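Nicotinate phosphoribosyltransferase (Saccharomyces cerevisiae, PDB 1VLP) catalyses the ATP-dependent formation of nicotinate D-ribonucleotide from nicotinate and phosphoribosyl diphosphate, the first step in making NAD from nicotinic acid. Local coordinates at residues Tyr46-Arg51 / Ile388-Leu393; Ile113-Glu118 / Leu129-Ser134; Asp162-Asn167 / Arg374-Pro379; Glu170-Lys175 / Thr367-Asp372. All coordinates share one frame; numbering follows the deposited sequence. Where two conformers were deposited one is given.

From the N terminus, strand 43-50 enters first and finds one of its two neighbours, strand 388-395, only after more than 330 residues: contact 1 joins them and closes a loop that encloses the other three contacts. Contact 2 comes next, a local hairpin of strands 113-120 and 126-134. It touches contact 1 directly, since strand 126-134 is the other neighbour of strand 43-50 in the same antiparallel sheet. Contact 3 opens after contact 2 has closed and joins the loop following helix 144-159 to residues 374-379. Contact 4 nests inside it, linking helix 168-181 to residues 367-372, which follow strand 360-365 of the parallel sheet. No two loops cross.

Contact 1. Residues Tyr46-Arg51 / Ile388-Leu393; sequences YKYTNR and IVIKLL
The ring of Y46 carries L392 CD1 over the centre of one face, a CH-pi contact in which the methyl stands 4.2 Å from the ring centroid, 12° off the normal. The Y48 ring has N50 N over one face, offset toward the rim, and I390 CG1 at its edge, while I388 CG2 meets it obliquely near CE1 and the hydroxyl. Over one face of the R51 guanidinium sits V389 CG1, 3.7 Å from R51 NH1, with the two side chains at about a right angle. An alanine in place of Y46 would probably leave L392 CD1 without its aromatic face and E245 without the hydroxyl it bonds.

Between these groups the strands run antiparallel, and K47 with K391 and T49 with V389 form the hydrogen-bonded pairs. K47 N donates to K391 O at 2.9 Å, and the reverse bond from K391 N to K47 O is nearly straight at 169°. On the face of K47, T49, V389 and K391, the two lysine chains lie side by side. In the conformer described, the K47 chain bends at its last torsion (chi4 -86°), and its NZ donates to T49 OG1 at 2.7 Å.

The face of Y46, Y48, I388 and I390 is mostly hydrocarbon where the strands meet: Y46 CB meets I390 CG2 at 3.7 Å, and helix 144-159 packs there through L147, L148 and I151. Strand 43-50 has strand 126-134 as its other neighbour, bonded through V133 and I131, so this is an interior pairing of the antiparallel sheet.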
# COMPACT_ATOMS: atom_id res chain seq x y z
N TYR A 46 -7.22 -13.31 -3.50
CA TYR A 46 -7.35 -11.85 -3.77
C TYR A 46 -8.10 -11.65 -5.07
O TYR A 46 -7.98 -12.50 -5.99
CB TYR A 46 -5.97 -11.16 -3.93
CG TYR A 46 -5.05 -11.19 -2.72
CD1 TYR A 46 -4.30 -12.34 -2.43
CD2 TYR A 46 -4.92 -10.08 -1.89
CE1 TYR A 46 -3.45 -12.37 -1.33
CE2 TYR A 46 -4.07 -10.12 -0.79
CZ TYR A 46 -3.34 -11.29 -0.53
OH TYR A 46 -2.47 -11.37 0.51
N LYS A 47 -8.81 -10.52 -5.20
CA LYS A 47 -9.56 -10.23 -6.40
C LYS A 47 -9.31 -8.83 -6.86
O LYS A 47 -9.30 -7.91 -6.09
CB LYS A 47 -11.07 -10.41 -6.16
CG LYS A 47 -11.95 -9.68 -7.20
CD LYS A 47 -13.49 -9.79 -6.95
CE LYS A 47 -14.31 -9.14 -8.11
NZ LYS A 47 -14.57 -7.65 -8.03
N TYR A 48 -9.14 -8.72 -8.16
CA TYR A 48 -9.04 -7.43 -8.88
C TYR A 48 -10.40 -6.81 -9.04
O TYR A 48 -11.35 -7.46 -9.40
CB TYR A 48 -8.42 -7.67 -10.25
CG TYR A 48 -8.53 -6.57 -11.29
CD1 TYR A 48 -7.60 -5.53 -11.33
CD2 TYR A 48 -9.56 -6.59 -12.23
CE1 TYR A 48 -7.68 -4.55 -12.28
CE2 TYR A 48 -9.67 -5.57 -13.22
CZ TYR A 48 -8.68 -4.59 -13.26
OH TYR A 48 -8.74 -3.65 -14.24
N THR A 49 -10.48 -5.51 -8.82
CA THR A 49 -11.68 -4.77 -9.13
C THR A 49 -11.27 -3.45 -9.77
O THR A 49 -10.32 -2.79 -9.33
CB THR A 49 -12.53 -4.47 -7.87
OG1 THR A 49 -12.84 -5.70 -7.21
CG2 THR A 49 -13.83 -3.78 -8.28
N ASN A 50 -11.92 -3.16 -10.88
CA ASN A 50 -11.77 -1.89 -11.56
C ASN A 50 -12.94 -0.99 -11.18
O ASN A 50 -14.06 -1.18 -11.67
CB ASN A 50 -11.71 -2.08 -13.08
CG ASN A 50 -11.52 -0.75 -13.83
OD1 ASN A 50 -11.39 0.30 -13.21
ND2 ASN A 50 -11.57 -0.80 -15.20
N ARG A 51 -12.69 -0.08 -10.25
CA ARG A 51 -13.76 0.85 -9.80
C ARG A 51 -14.09 1.90 -10.87
O ARG A 51 -15.21 2.42 -10.90
CB ARG A 51 -13.36 1.54 -8.50
CG ARG A 51 -13.13 0.53 -7.36
CD ARG A 51 -12.36 1.13 -6.21
NE ARG A 51 -12.43 0.22 -5.07
CZ ARG A 51 -11.84 0.42 -3.91
NH1 ARG A 51 -11.09 1.50 -3.73
NH2 ARG A 51 -11.96 -0.49 -2.94
N ILE A 388 -8.02 1.08 -9.78
CA ILE A 388 -8.03 -0.38 -9.61
C ILE A 388 -7.45 -0.78 -8.25
O ILE A 388 -6.57 -0.12 -7.68
CB ILE A 388 -7.26 -1.10 -10.73
CG1 ILE A 388 -5.86 -0.45 -10.93
CG2 ILE A 388 -8.10 -1.04 -12.03
CD1 ILE A 388 -4.91 -1.16 -11.84
N VAL A 389 -7.96 -1.91 -7.77
CA VAL A 389 -7.48 -2.52 -6.52
C VAL A 389 -7.40 -4.02 -6.66
O VAL A 389 -8.01 -4.56 -7.57
CB VAL A 389 -8.39 -2.19 -5.34
CG1 VAL A 389 -8.46 -0.69 -5.13
CG2 VAL A 389 -9.75 -2.78 -5.51
N ILE A 390 -6.58 -4.64 -5.83
CA ILE A 390 -6.51 -6.10 -5.72
C ILE A 390 -6.61 -6.34 -4.22
O ILE A 390 -5.73 -5.96 -3.46
CB ILE A 390 -5.23 -6.71 -6.35
CG1 ILE A 390 -5.32 -6.65 -7.85
CG2 ILE A 390 -5.03 -8.16 -5.91
CD1 ILE A 390 -4.04 -7.03 -8.56
N LYS A 391 -7.76 -6.84 -3.80
CA LYS A 391 -8.19 -6.91 -2.40
C LYS A 391 -8.29 -8.35 -1.89
O LYS A 391 -8.68 -9.23 -2.65
CB LYS A 391 -9.60 -6.32 -2.30
CG LYS A 391 -10.70 -7.09 -3.09
CD LYS A 391 -11.99 -6.27 -3.36
CE LYS A 391 -13.11 -7.12 -3.96
NZ LYS A 391 -14.43 -6.47 -3.66
N LEU A 392 -7.98 -8.56 -0.63
CA LEU A 392 -8.17 -9.85 -0.01
C LEU A 392 -9.68 -10.11 0.02
O LEU A 392 -10.45 -9.24 0.51
CB LEU A 392 -7.56 -9.86 1.40
CG LEU A 392 -7.66 -11.18 2.14
CD1 LEU A 392 -6.91 -12.27 1.44
CD2 LEU A 392 -7.20 -10.98 3.61
N LEU A 393 -10.11 -11.25 -0.54
CA LEU A 393 -11.52 -11.62 -0.63
C LEU A 393 -11.94 -12.78 0.30
O LEU A 393 -13.07 -12.80 0.84
CB LEU A 393 -11.80 -12.07 -2.07
CG LEU A 393 -13.20 -12.33 -2.62
CD1 LEU A 393 -13.80 -11.07 -3.24
CD2 LEU A 393 -13.09 -13.37 -3.68

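Contact 2. Residues Ile113-Glu118 / Leu129-Ser134; sequences ISFTSE and LKILVS
A beta hairpin of strands 113-120 and 126-134 forms one margin of the antiparallel sheet, and here F115 lies beside I131 on the face that also carries I113 and L129. F115 CD1 approaches I131 CG1 to 3.4 Å, and L129 CD2 reaches the ring edge, 4.0 Å from F115 CE1. With CG anti to the backbone N (chi1 173°), the F115 side chain runs alongside that of I131, pointing the same way. I113 CG2 completes the row against I131 CG2. An alanine at I131 would probably open a gap beside the F115 ring and leave I113 CG2 without its partner across the hairpin. Helices 59-71 and 144-159 pack on this face.

S114 with L132 and T116 with K130 are the hydrogen-bonded pairs; the bond from S114 N to L132 O, 2.8 Å long, is almost straight at 176°. On their face T116 OG1 lies 3.3 Å from K130 CB. In the S114 conformer described, one water is bonded to S114 OG and T116 OG1, both at 3.0 Å, and donates to K130 O. The hydrocarbon face thus suits burial under helices, whereas on the exposed face water gives K130 O a donor besides T116 N.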
# COMPACT_ATOMS: atom_id res chain seq x y z
N ILE A 113 -2.15 -17.11 -10.44
CA ILE A 113 -2.98 -16.09 -11.14
C ILE A 113 -3.94 -16.75 -12.09
O ILE A 113 -3.53 -17.57 -12.94
CB ILE A 113 -2.12 -15.08 -11.93
CG1 ILE A 113 -1.06 -14.46 -11.04
CG2 ILE A 113 -2.98 -14.04 -12.58
CD1 ILE A 113 -0.10 -13.51 -11.79
N SER A 114 -5.21 -16.41 -11.94
CA SER A 114 -6.22 -16.75 -12.91
C SER A 114 -6.62 -15.45 -13.56
O SER A 114 -7.28 -14.68 -12.95
CB SER A 114 -7.44 -17.35 -12.22
OG SER A 114 -8.50 -17.54 -13.15
N PHE A 115 -6.17 -15.25 -14.80
CA PHE A 115 -6.40 -14.01 -15.57
C PHE A 115 -7.16 -14.34 -16.85
O PHE A 115 -6.68 -15.11 -17.71
CB PHE A 115 -5.04 -13.37 -15.86
CG PHE A 115 -5.07 -12.19 -16.77
CD1 PHE A 115 -6.14 -11.28 -16.78
CD2 PHE A 115 -4.00 -11.97 -17.64
CE1 PHE A 115 -6.11 -10.15 -17.59
CE2 PHE A 115 -3.97 -10.86 -18.48
CZ PHE A 115 -5.03 -9.95 -18.47
N THR A 116 -8.39 -13.87 -16.90
CA THR A 116 -9.25 -13.95 -18.06
C THR A 116 -9.70 -12.52 -18.42
O THR A 116 -9.52 -11.54 -17.67
CB THR A 116 -10.47 -14.87 -17.78
OG1 THR A 116 -11.20 -14.38 -16.66
CG2 THR A 116 -10.03 -16.27 -17.47
N SER A 117 -10.33 -12.44 -19.56
CA SER A 117 -10.88 -11.16 -20.02
C SER A 117 -12.18 -11.45 -20.71
O SER A 117 -12.38 -12.56 -21.20
CB SER A 117 -9.90 -10.43 -20.94
OG SER A 117 -9.72 -11.15 -22.16
N GLU A 118 -13.05 -10.44 -20.77
CA GLU A 118 -14.40 -10.61 -21.28
C GLU A 118 -14.72 -9.39 -22.09
O GLU A 118 -14.54 -8.25 -21.63
CB GLU A 118 -15.39 -10.76 -20.11
CG GLU A 118 -16.78 -11.13 -20.49
N LEU A 129 -11.13 -6.97 -17.45
CA LEU A 129 -10.22 -7.97 -16.88
C LEU A 129 -10.83 -8.66 -15.69
O LEU A 129 -11.55 -8.05 -14.89
CB LEU A 129 -8.88 -7.35 -16.44
CG LEU A 129 -8.22 -6.34 -17.37
CD1 LEU A 129 -6.90 -5.94 -16.80
CD2 LEU A 129 -8.10 -6.90 -18.76
N LYS A 130 -10.57 -9.97 -15.60
CA LYS A 130 -10.93 -10.74 -14.44
C LYS A 130 -9.64 -11.38 -13.92
O LYS A 130 -9.00 -12.14 -14.64
CB LYS A 130 -11.98 -11.80 -14.79
CG LYS A 130 -12.50 -12.51 -13.57
CD LYS A 130 -13.68 -13.43 -13.90
CE LYS A 130 -13.80 -14.54 -12.87
NZ LYS A 130 -15.00 -15.42 -13.11
N ILE A 131 -9.28 -11.06 -12.69
CA ILE A 131 -8.05 -11.58 -12.08
C ILE A 131 -8.30 -12.04 -10.67
O ILE A 131 -8.72 -11.26 -9.83
CB ILE A 131 -6.88 -10.57 -12.12
CG1 ILE A 131 -6.55 -10.14 -13.57
CG2 ILE A 131 -5.61 -11.19 -11.51
CD1 ILE A 131 -5.76 -8.82 -13.64
N LEU A 132 -8.05 -13.33 -10.44
CA LEU A 132 -8.02 -13.90 -9.10
C LEU A 132 -6.64 -14.46 -8.80
O LEU A 132 -6.04 -15.10 -9.64
CB LEU A 132 -9.03 -15.02 -8.99
CG LEU A 132 -10.50 -14.61 -9.07
CD1 LEU A 132 -11.31 -15.86 -9.15
CD2 LEU A 132 -10.88 -13.79 -7.88
N VAL A 133 -6.13 -14.20 -7.60
CA VAL A 133 -4.86 -14.70 -7.15
C VAL A 133 -5.10 -15.58 -5.90
O VAL A 133 -5.62 -15.09 -4.89
CB VAL A 133 -3.85 -13.57 -6.85
CG1 VAL A 133 -2.51 -14.14 -6.57
CG2 VAL A 133 -3.79 -12.51 -7.99
N SER A 134 -4.82 -16.87 -6.00
CA SER A 134 -5.22 -17.77 -4.95
C SER A 134 -4.16 -18.83 -4.72
O SER A 134 -3.48 -19.32 -5.62
CB SER A 134 -6.59 -18.36 -5.26
OG SER A 134 -7.09 -19.22 -4.24
O HOH W 1 -9.97 -15.08 -14.04

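Contact 3. Residues Asp162-Asn167 / Arg374-Pro379; sequences DWDYEN and RKKSEP
D162 grips S377 where two surface loops meet, one with an Asx turn, leading from helix 144-159 to helix 168-181, the other closing a beta hairpin of the short strands 373-374 and 382-383. The tight part is the D162 carboxylate. OD1 accepts from S377 N at 2.8 Å, and OD2 from S377 OG at 2.6 Å, each through its syn lone pair. Backbone and hydroxyl of one serine therefore hold both ends of the carboxylate, which should restrict its rotation. With OG between its own backbone N and carbonyl carbon (chi1 63°), S377 holds the hydroxyl on the same carboxylate that its N-H meets. Beside this pair, the bond from K376 N to D162 O is weak at 3.4 Å.

The solvent side is looser and runs through water. K375 NZ stands 4.4 Å from D162 OD2, beyond a salt bridge; one water links these two atoms, and a second connects the same ammonium to D162 O. A third bridges D164 N and R374 O. The chain of K376 crosses D164 at about a right angle, its CD 3.5 Å from D164 OD2, yet its NZ stays beyond salt-bridge distance. The W163 indole has its partners elsewhere: NE1 donates to F156 O, and the ring meets F156 and F373 edge-to-face. D164 closes the Asx turn: E166 N donates to D164 OD1 at 3.0 Å, approaching from above the carboxylate plane.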
# COMPACT_ATOMS: atom_id res chain seq x y z
N ASP A 162 -2.98 9.55 -24.65
CA ASP A 162 -3.07 11.01 -24.70
C ASP A 162 -2.47 11.71 -23.46
O ASP A 162 -3.19 12.21 -22.60
CB ASP A 162 -4.52 11.39 -24.85
CG ASP A 162 -4.73 12.88 -25.16
OD1 ASP A 162 -3.72 13.63 -25.37
OD2 ASP A 162 -5.89 13.28 -25.13
N TRP A 163 -1.14 11.68 -23.39
CA TRP A 163 -0.39 12.17 -22.24
C TRP A 163 1.06 12.02 -22.62
O TRP A 163 1.39 11.30 -23.56
CB TRP A 163 -0.69 11.35 -20.98
CG TRP A 163 -0.30 9.87 -21.05
CD1 TRP A 163 -1.05 8.85 -21.54
CD2 TRP A 163 0.93 9.29 -20.62
NE1 TRP A 163 -0.37 7.68 -21.45
CE2 TRP A 163 0.86 7.91 -20.91
CE3 TRP A 163 2.10 9.80 -20.01
CZ2 TRP A 163 1.90 7.03 -20.61
CZ3 TRP A 163 3.11 8.93 -19.69
CH2 TRP A 163 3.01 7.54 -20.00
N ASP A 164 1.94 12.67 -21.88
CA ASP A 164 3.37 12.47 -22.05
C ASP A 164 4.08 12.80 -20.73
O ASP A 164 3.44 13.05 -19.70
CB ASP A 164 3.92 13.31 -23.21
CG ASP A 164 3.77 14.81 -22.98
OD1 ASP A 164 3.79 15.27 -21.81
OD2 ASP A 164 3.62 15.55 -23.98
N TYR A 165 5.41 12.77 -20.76
CA TYR A 165 6.19 12.92 -19.51
C TYR A 165 6.69 14.32 -19.25
O TYR A 165 7.39 14.55 -18.26
CB TYR A 165 7.39 11.96 -19.51
CG TYR A 165 7.06 10.51 -19.40
CD1 TYR A 165 6.80 9.94 -18.17
CD2 TYR A 165 7.06 9.67 -20.51
CE1 TYR A 165 6.49 8.60 -18.03
CE2 TYR A 165 6.76 8.30 -20.38
CZ TYR A 165 6.49 7.78 -19.12
OH TYR A 165 6.21 6.47 -18.94
N GLU A 166 6.30 15.28 -20.08
CA GLU A 166 6.79 16.64 -19.97
C GLU A 166 6.46 17.19 -18.61
O GLU A 166 5.34 17.02 -18.12
CB GLU A 166 6.20 17.53 -21.04
CG GLU A 166 6.68 17.12 -22.45
CD GLU A 166 8.22 17.15 -22.60
OE1 GLU A 166 8.80 18.27 -22.54
OE2 GLU A 166 8.82 16.06 -22.77
N ASN A 167 7.47 17.78 -17.99
CA ASN A 167 7.37 18.47 -16.71
C ASN A 167 7.08 17.58 -15.49
O ASN A 167 6.79 18.13 -14.41
CB ASN A 167 6.35 19.60 -16.78
CG ASN A 167 6.76 20.68 -17.79
OD1 ASN A 167 7.85 21.26 -17.69
ND2 ASN A 167 5.90 20.91 -18.79
N ARG A 374 -1.76 15.59 -17.18
CA ARG A 374 -2.75 16.26 -18.00
C ARG A 374 -2.79 15.61 -19.36
O ARG A 374 -1.90 14.84 -19.73
CB ARG A 374 -2.38 17.74 -18.23
CG ARG A 374 -2.33 18.60 -17.01
CD ARG A 374 -3.66 18.75 -16.31
NE ARG A 374 -3.47 19.59 -15.12
CZ ARG A 374 -3.35 20.92 -15.14
NH1 ARG A 374 -3.41 21.59 -16.28
NH2 ARG A 374 -3.16 21.59 -14.01
N LYS A 375 -3.85 15.87 -20.11
CA LYS A 375 -3.95 15.35 -21.46
C LYS A 375 -2.97 16.12 -22.32
O LYS A 375 -2.77 17.32 -22.12
CB LYS A 375 -5.39 15.46 -22.00
CG LYS A 375 -6.37 14.54 -21.29
CD LYS A 375 -7.73 14.49 -21.94
CE LYS A 375 -8.60 13.40 -21.28
NZ LYS A 375 -8.12 11.98 -21.62
N LYS A 376 -2.38 15.42 -23.28
CA LYS A 376 -1.47 16.07 -24.23
C LYS A 376 -2.31 16.92 -25.19
O LYS A 376 -1.94 18.06 -25.51
CB LYS A 376 -0.64 15.04 -24.99
CG LYS A 376 0.34 15.71 -25.93
CD LYS A 376 1.35 14.79 -26.56
CE LYS A 376 2.40 15.61 -27.34
NZ LYS A 376 2.02 17.07 -27.56
N SER A 377 -3.48 16.41 -25.55
CA SER A 377 -4.40 17.08 -26.48
C SER A 377 -5.01 18.34 -25.87
O SER A 377 -5.29 19.31 -26.58
CB SER A 377 -5.51 16.11 -26.91
OG SER A 377 -6.34 15.71 -25.81
N GLU A 378 -5.25 18.29 -24.58
CA GLU A 378 -5.88 19.35 -23.85
C GLU A 378 -5.12 19.53 -22.56
O GLU A 378 -5.44 18.91 -21.55
CB GLU A 378 -7.35 18.99 -23.58
CG GLU A 378 -8.24 19.20 -24.78
CD GLU A 378 -9.70 18.98 -24.41
OE1 GLU A 378 -10.01 17.82 -24.04
OE2 GLU A 378 -10.51 19.96 -24.48
N PRO A 379 -4.04 20.34 -22.59
CA PRO A 379 -3.18 20.49 -21.41
C PRO A 379 -3.86 21.00 -20.12
O PRO A 379 -3.30 20.85 -19.06
CB PRO A 379 -2.10 21.46 -21.88
CG PRO A 379 -2.12 21.37 -23.37
CD PRO A 379 -3.53 21.12 -23.74
O HOH W 2 -5.39 11.06 -21.23
O HOH W 3 -8.12 11.56 -24.69
O HOH W 4 0.73 14.44 -19.96

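Contact 4. Residues Glu170-Lys175 / Thr367-Asp372; sequences EQAEKK and TNFTND. With PO4 (phosphate ion), chain E.
K175 reaches out from helix 168-181 and crosses both N368 and D372 obliquely, placing its ammonium between them. Extended beyond CG, the chain carries NZ across to residues 367-372. NZ forms a salt bridge with D372 OD2 at 2.8 Å, using the anti lone pair of that oxygen. The same nitrogen donates to N368 OD1 at 3.1 Å, standing above the amide carbonyl plane, 59° out of it. A water that accepts from NZ donates in turn to F369 O.

One turn earlier, Q171 lays its amide nearly parallel to the D372 carboxylate, the two planes 14° apart. Its NE2 donates to D372 O at 2.9 Å, with that oxygen almost in the amide plane; Q168 bonds the same oxygen. D372 OD1 receives a bond from a water that also reaches Q171 OE1 weakly. Next to this polar row the F369 ring presents its edge to A172 O, with CE1 4.0 Å from K175 CB, and helix 197-213 packs nearby.

At the N-terminal end of helix 367-370, T367 N donates to O1 of a phosphate ion, probably from the crystallisation liquor, at 3.1 Å; S341 N also holds it, and T367 is inferred to bind phosphoribosyl diphosphate. D372 is held by its carboxylate and backbone carbonyl; the former probably balances the K175 charge, and the salt bridge joins helix 168-181 to the segment that begins at this phosphate site.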
# COMPACT_ATOMS: atom_id res chain seq x y z
N GLU A 170 9.84 18.26 -12.77
CA GLU A 170 9.64 19.60 -12.24
C GLU A 170 8.39 19.73 -11.34
O GLU A 170 8.41 20.44 -10.31
CB GLU A 170 9.53 20.56 -13.42
CG GLU A 170 10.83 20.73 -14.23
CD GLU A 170 11.20 19.59 -15.22
OE1 GLU A 170 10.42 18.64 -15.50
OE2 GLU A 170 12.34 19.65 -15.73
N GLN A 171 7.32 19.04 -11.74
CA GLN A 171 6.07 19.06 -10.96
C GLN A 171 6.23 18.39 -9.58
O GLN A 171 5.75 18.89 -8.55
CB GLN A 171 4.98 18.40 -11.80
CG GLN A 171 3.69 18.25 -11.09
CD GLN A 171 2.60 17.72 -12.01
OE1 GLN A 171 1.89 18.50 -12.64
NE2 GLN A 171 2.51 16.43 -12.12
N ALA A 172 6.92 17.25 -9.58
CA ALA A 172 7.23 16.57 -8.33
C ALA A 172 8.15 17.42 -7.45
O ALA A 172 7.96 17.49 -6.22
CB ALA A 172 7.84 15.21 -8.60
N GLU A 173 9.17 18.01 -8.05
CA GLU A 173 10.10 18.89 -7.35
C GLU A 173 9.39 20.05 -6.65
O GLU A 173 9.63 20.31 -5.45
CB GLU A 173 11.14 19.42 -8.31
CG GLU A 173 12.20 20.24 -7.62
CD GLU A 173 13.13 20.99 -8.58
OE1 GLU A 173 12.89 21.02 -9.81
OE2 GLU A 173 14.10 21.58 -8.09
N LYS A 174 8.47 20.69 -7.36
CA LYS A 174 7.68 21.79 -6.79
C LYS A 174 6.84 21.34 -5.62
O LYS A 174 6.75 22.06 -4.63
CB LYS A 174 6.80 22.44 -7.88
CG LYS A 174 5.86 23.47 -7.32
CD LYS A 174 5.21 24.31 -8.39
CE LYS A 174 4.30 25.41 -7.81
NZ LYS A 174 3.44 25.88 -8.95
N LYS A 175 6.21 20.16 -5.73
CA LYS A 175 5.42 19.61 -4.63
C LYS A 175 6.31 19.40 -3.42
O LYS A 175 6.00 19.86 -2.33
CB LYS A 175 4.75 18.30 -5.02
CG LYS A 175 3.69 18.52 -6.11
CD LYS A 175 3.08 17.20 -6.51
CE LYS A 175 2.12 17.34 -7.64
NZ LYS A 175 1.65 15.98 -8.13
N THR A 367 -0.72 8.27 -5.14
CA THR A 367 -1.16 8.56 -6.53
C THR A 367 -0.94 9.99 -6.98
O THR A 367 -0.62 10.21 -8.14
CB THR A 367 -2.63 8.15 -6.72
OG1 THR A 367 -2.76 6.79 -6.28
CG2 THR A 367 -3.03 8.23 -8.17
N ASN A 368 -1.05 10.96 -6.09
CA ASN A 368 -0.79 12.32 -6.49
C ASN A 368 0.64 12.51 -6.99
O ASN A 368 0.88 13.38 -7.82
CB ASN A 368 -1.10 13.28 -5.36
CG ASN A 368 -0.94 14.70 -5.77
OD1 ASN A 368 0.09 15.31 -5.54
ND2 ASN A 368 -1.96 15.25 -6.39
N PHE A 369 1.60 11.73 -6.46
CA PHE A 369 2.96 11.82 -6.94
C PHE A 369 3.14 11.13 -8.32
O PHE A 369 3.71 11.70 -9.24
CB PHE A 369 3.98 11.26 -5.94
CG PHE A 369 4.65 12.31 -5.07
CD1 PHE A 369 5.24 13.45 -5.65
CD2 PHE A 369 4.68 12.17 -3.70
CE1 PHE A 369 5.88 14.43 -4.84
CE2 PHE A 369 5.29 13.16 -2.87
CZ PHE A 369 5.87 14.30 -3.46
N THR A 370 2.70 9.89 -8.42
CA THR A 370 3.09 9.01 -9.54
C THR A 370 2.05 8.92 -10.67
O THR A 370 2.29 8.23 -11.68
CB THR A 370 3.33 7.58 -9.00
OG1 THR A 370 2.11 7.12 -8.39
CG2 THR A 370 4.50 7.63 -8.01
N ASN A 371 0.88 9.55 -10.50
CA ASN A 371 -0.15 9.56 -11.52
C ASN A 371 -0.94 10.86 -11.57
O ASN A 371 -2.17 10.88 -11.51
CB ASN A 371 -1.04 8.27 -11.44
CG ASN A 371 -1.56 7.83 -12.79
OD1 ASN A 371 -1.71 8.65 -13.68
ND2 ASN A 371 -1.92 6.56 -12.91
N ASP A 372 -0.19 11.96 -11.76
CA ASP A 372 -0.70 13.31 -11.89
C ASP A 372 -0.30 13.85 -13.27
O ASP A 372 0.78 14.44 -13.41
CB ASP A 372 -0.16 14.20 -10.74
CG ASP A 372 -0.74 15.62 -10.79
OD1 ASP A 372 -1.68 15.85 -11.58
OD2 ASP A 372 -0.28 16.52 -10.06
P PO4 E . -3.33 7.15 -2.55
O1 PO4 E . -1.96 6.62 -2.88
O2 PO4 E . -3.66 8.45 -3.23
O3 PO4 E . -4.42 6.18 -3.03
O4 PO4 E . -3.55 7.28 -1.06
O HOH W 5 -1.29 17.99 -13.42
O HOH W 6 3.86 14.53 -9.15